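Local coordinates for Boca/mesd chaperone for ywtd beta-propeller-egf protein 1 (Caenorhabditis elegans, PDB 3OFG) that probably acts as an endoplasmic reticulum chaperone in the maturation of LDL-receptor-type beta-propeller domains, this chain being its structured domain, at residues G16-P20 / P30-K34. Sequence-based numbering, arbitrary orientation.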
ATOM      1  N   GLY A  16      -1.638  10.518   6.019  1.00  7.02           N
ATOM      2  CA  GLY A  16      -2.510  10.513   7.189  1.00  7.07           C
ATOM      3  C   GLY A  16      -3.458  11.686   7.132  1.00  6.88           C
ATOM      4  O   GLY A  16      -3.118  12.751   6.591  1.00  9.33           O
ATOM      5  N   VAL A  17      -4.655  11.499   7.666  1.00  7.05           N
ATOM      6  CA  VAL A  17      -5.685  12.511   7.634  1.00  6.92           C
ATOM      7  C   VAL A  17      -6.122  12.788   9.058  1.00  7.08           C
ATOM      8  O   VAL A  17      -6.267  11.866   9.873  1.00  7.26           O
ATOM      9  CB  VAL A  17      -6.866  12.033   6.776  1.00  7.25           C
ATOM     10  CG1 VAL A  17      -8.009  13.020   6.766  1.00  9.20           C
ATOM     11  CG2 VAL A  17      -6.374  11.771   5.361  1.00  9.66           C
ATOM     12  N   VAL A  18      -6.289  14.079   9.354  1.00  7.39           N
ATOM     13  CA  VAL A  18      -6.833  14.521  10.647  1.00  8.33           C
ATOM     14  C   VAL A  18      -7.920  15.554  10.368  1.00  9.91           C
ATOM     15  O   VAL A  18      -7.751  16.464   9.536  1.00 10.83           O
ATOM     16  CB  VAL A  18      -5.735  15.128  11.542  1.00  9.97           C
ATOM     17  CG1 VAL A  18      -6.337  15.871  12.756  1.00 13.28           C
ATOM     18  CG2 VAL A  18      -4.813  14.044  12.055  1.00 14.18           C
ATOM     19  N   ASP A  19      -9.049  15.399  11.032  1.00  8.65           N
ATOM     20  CA  ASP A  19     -10.097  16.403  11.033  1.00  8.28           C
ATOM     21  C   ASP A  19      -9.826  17.334  12.213  1.00  8.66           C
ATOM     22  O   ASP A  19      -9.924  16.908  13.355  1.00  9.42           O
ATOM     23  CB  ASP A  19     -11.444  15.722  11.198  1.00  9.83           C
ATOM     24  CG  ASP A  19     -12.597  16.693  11.202  1.00 13.01           C
ATOM     25  OD1 ASP A  19     -12.382  17.923  11.273  1.00 11.69           O
ATOM     26  OD2 ASP A  19     -13.752  16.211  11.160  1.00 16.94           O
ATOM     27  N   PRO A  20      -9.463  18.602  11.943  1.00  7.92           N
ATOM     28  CA  PRO A  20      -9.089  19.504  13.039  1.00  9.95           C
ATOM     29  C   PRO A  20     -10.238  19.796  14.001  1.00 11.56           C
ATOM     30  O   PRO A  20     -10.003  20.206  15.129  1.00 11.22           O
ATOM     31  CB  PRO A  20      -8.657  20.776  12.309  1.00 13.00           C
ATOM     32  CG  PRO A  20      -8.296  20.322  10.932  1.00 14.55           C
ATOM     33  CD  PRO A  20      -9.271  19.222  10.632  1.00  8.41           C
ATOM     34  N   PRO A  30     -15.256   8.372   6.370  1.00  8.30           N
ATOM     35  CA  PRO A  30     -15.932   9.167   5.324  1.00  8.28           C
ATOM     36  C   PRO A  30     -15.125  10.419   4.927  1.00  6.89           C
ATOM     37  O   PRO A  30     -15.056  10.807   3.775  1.00  8.65           O
ATOM     38  CB  PRO A  30     -17.268   9.580   5.968  1.00 11.41           C
ATOM     39  CG  PRO A  30     -17.463   8.625   7.119  1.00 12.57           C
ATOM     40  CD  PRO A  30     -16.103   8.127   7.552  1.00  9.16           C
ATOM     41  N   PHE A  31     -14.512  11.045   5.910  1.00  7.67           N
ATOM     42  CA  PHE A  31     -13.737  12.271   5.725  1.00  6.16           C
ATOM     43  C   PHE A  31     -12.450  11.943   4.961  1.00  5.62           C
ATOM     44  O   PHE A  31     -12.084  12.640   4.000  1.00  5.91           O
ATOM     45  CB  PHE A  31     -13.470  12.835   7.115  1.00  8.22           C
ATOM     46  CG  PHE A  31     -12.835  14.189   7.151  1.00  6.86           C
ATOM     47  CD1 PHE A  31     -13.611  15.334   7.079  1.00  8.10           C
ATOM     48  CD2 PHE A  31     -11.487  14.331   7.373  1.00  9.08           C
ATOM     49  CE1 PHE A  31     -13.024  16.594   7.166  1.00 10.26           C
ATOM     50  CE2 PHE A  31     -10.907  15.596   7.460  1.00 11.41           C
ATOM     51  CZ  PHE A  31     -11.685  16.706   7.379  1.00 10.90           C
ATOM     52  N   THR A  32     -11.790  10.859   5.315  1.00  6.03           N
ATOM     53  CA  THR A  32     -10.594  10.428   4.581  1.00  5.70           C
ATOM     54  C   THR A  32     -10.924  10.077   3.150  1.00  6.11           C
ATOM     55  O   THR A  32     -10.216  10.480   2.238  1.00  6.49           O
ATOM     56  CB  THR A  32     -10.010   9.223   5.287  1.00  6.36           C
ATOM     57  OG1 THR A  32      -9.656   9.651   6.610  1.00  7.26           O
ATOM     58  CG2 THR A  32      -8.775   8.663   4.580  1.00  8.86           C
ATOM     59  N   GLU A  33     -12.040   9.395   2.930  1.00  6.46           N
ATOM     60  CA  GLU A  33     -12.426   9.025   1.575  1.00  6.97           C
ATOM     61  C   GLU A  33     -12.770  10.273   0.775  1.00  6.88           C
ATOM     62  O   GLU A  33     -12.350  10.384  -0.399  1.00  9.15           O
ATOM     63  CB  GLU A  33     -13.578   8.020   1.582  1.00  9.49           C
ATOM     64  CG  GLU A  33     -13.137   6.654   2.124  1.00 12.64           C
ATOM     65  CD  GLU A  33     -14.139   5.530   1.998  0.64 28.14           C
ATOM     66  OE1 GLU A  33     -15.210   5.738   1.408  0.62 38.67           O
ATOM     67  OE2 GLU A  33     -13.819   4.419   2.482  0.69 34.19           O
ATOM     68  N   LYS A  34     -13.461  11.233   1.365  1.00  7.56           N
ATOM     69  CA  LYS A  34     -13.807  12.455   0.671  1.00  6.99           C
ATOM     70  C   LYS A  34     -12.552  13.190   0.249  1.00  7.30           C
ATOM     71  O   LYS A  34     -12.369  13.574  -0.921  1.00  6.64           O
ATOM     72  CB  LYS A  34     -14.647  13.364   1.564  1.00  8.65           C
ATOM     73  CG  LYS A  34     -14.875  14.745   0.986  1.00  8.89           C
ATOM     74  CD  LYS A  34     -15.759  15.614   1.867  1.00 11.33           C
ATOM     75  CE  LYS A  34     -15.791  17.044   1.387  1.00 13.69           C
ATOM     76  NZ  LYS A  34     -16.714  17.864   2.232  1.00 21.73           N
TER
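V17 and D19 meet F31 and T32 where strand 12-17 of the four-stranded antiparallel sheet runs out into a loop, against the first turn of helix 29-45, in the ferredoxin-like (βαββαβ) domain of this MESD-family protein. No hydrogen bond joins the segments; apolar, CH-pi and stacking contacts hold them. The tight part centres on the F31 ring. V17, which is buried, puts CG1 3.8 Å from F31 CD2 at the ring edge, and V17 CB is 3.7 Å from T32 OG1, a hydroxyl whose strongest partner is D57 O, with I28 O also within hydrogen-bonding reach of its one proton.

F31 CG sits anti to the backbone N (chi1 -173°), which carries the ring out to buried D19, whose CB stands 4.0 Å from the ring centroid and 21° off its normal, a CH-pi contact. D19 OD1 pairs with S21 OG and OD2 with Q22 NE2, fixing the carboxylate 7° from parallel to the ring, with D19 CG 3.9 Å from F31 CZ. The rings of W35 and F82 also meet F31; an alanine here would probably leave V17 CG1 and the D19 carboxylate without the ring and open a gap beside W35 and F82.

The loose side is partly exposed V18: its CB points away, and V18 O approaches F31 CE2 obliquely at 3.9 Å.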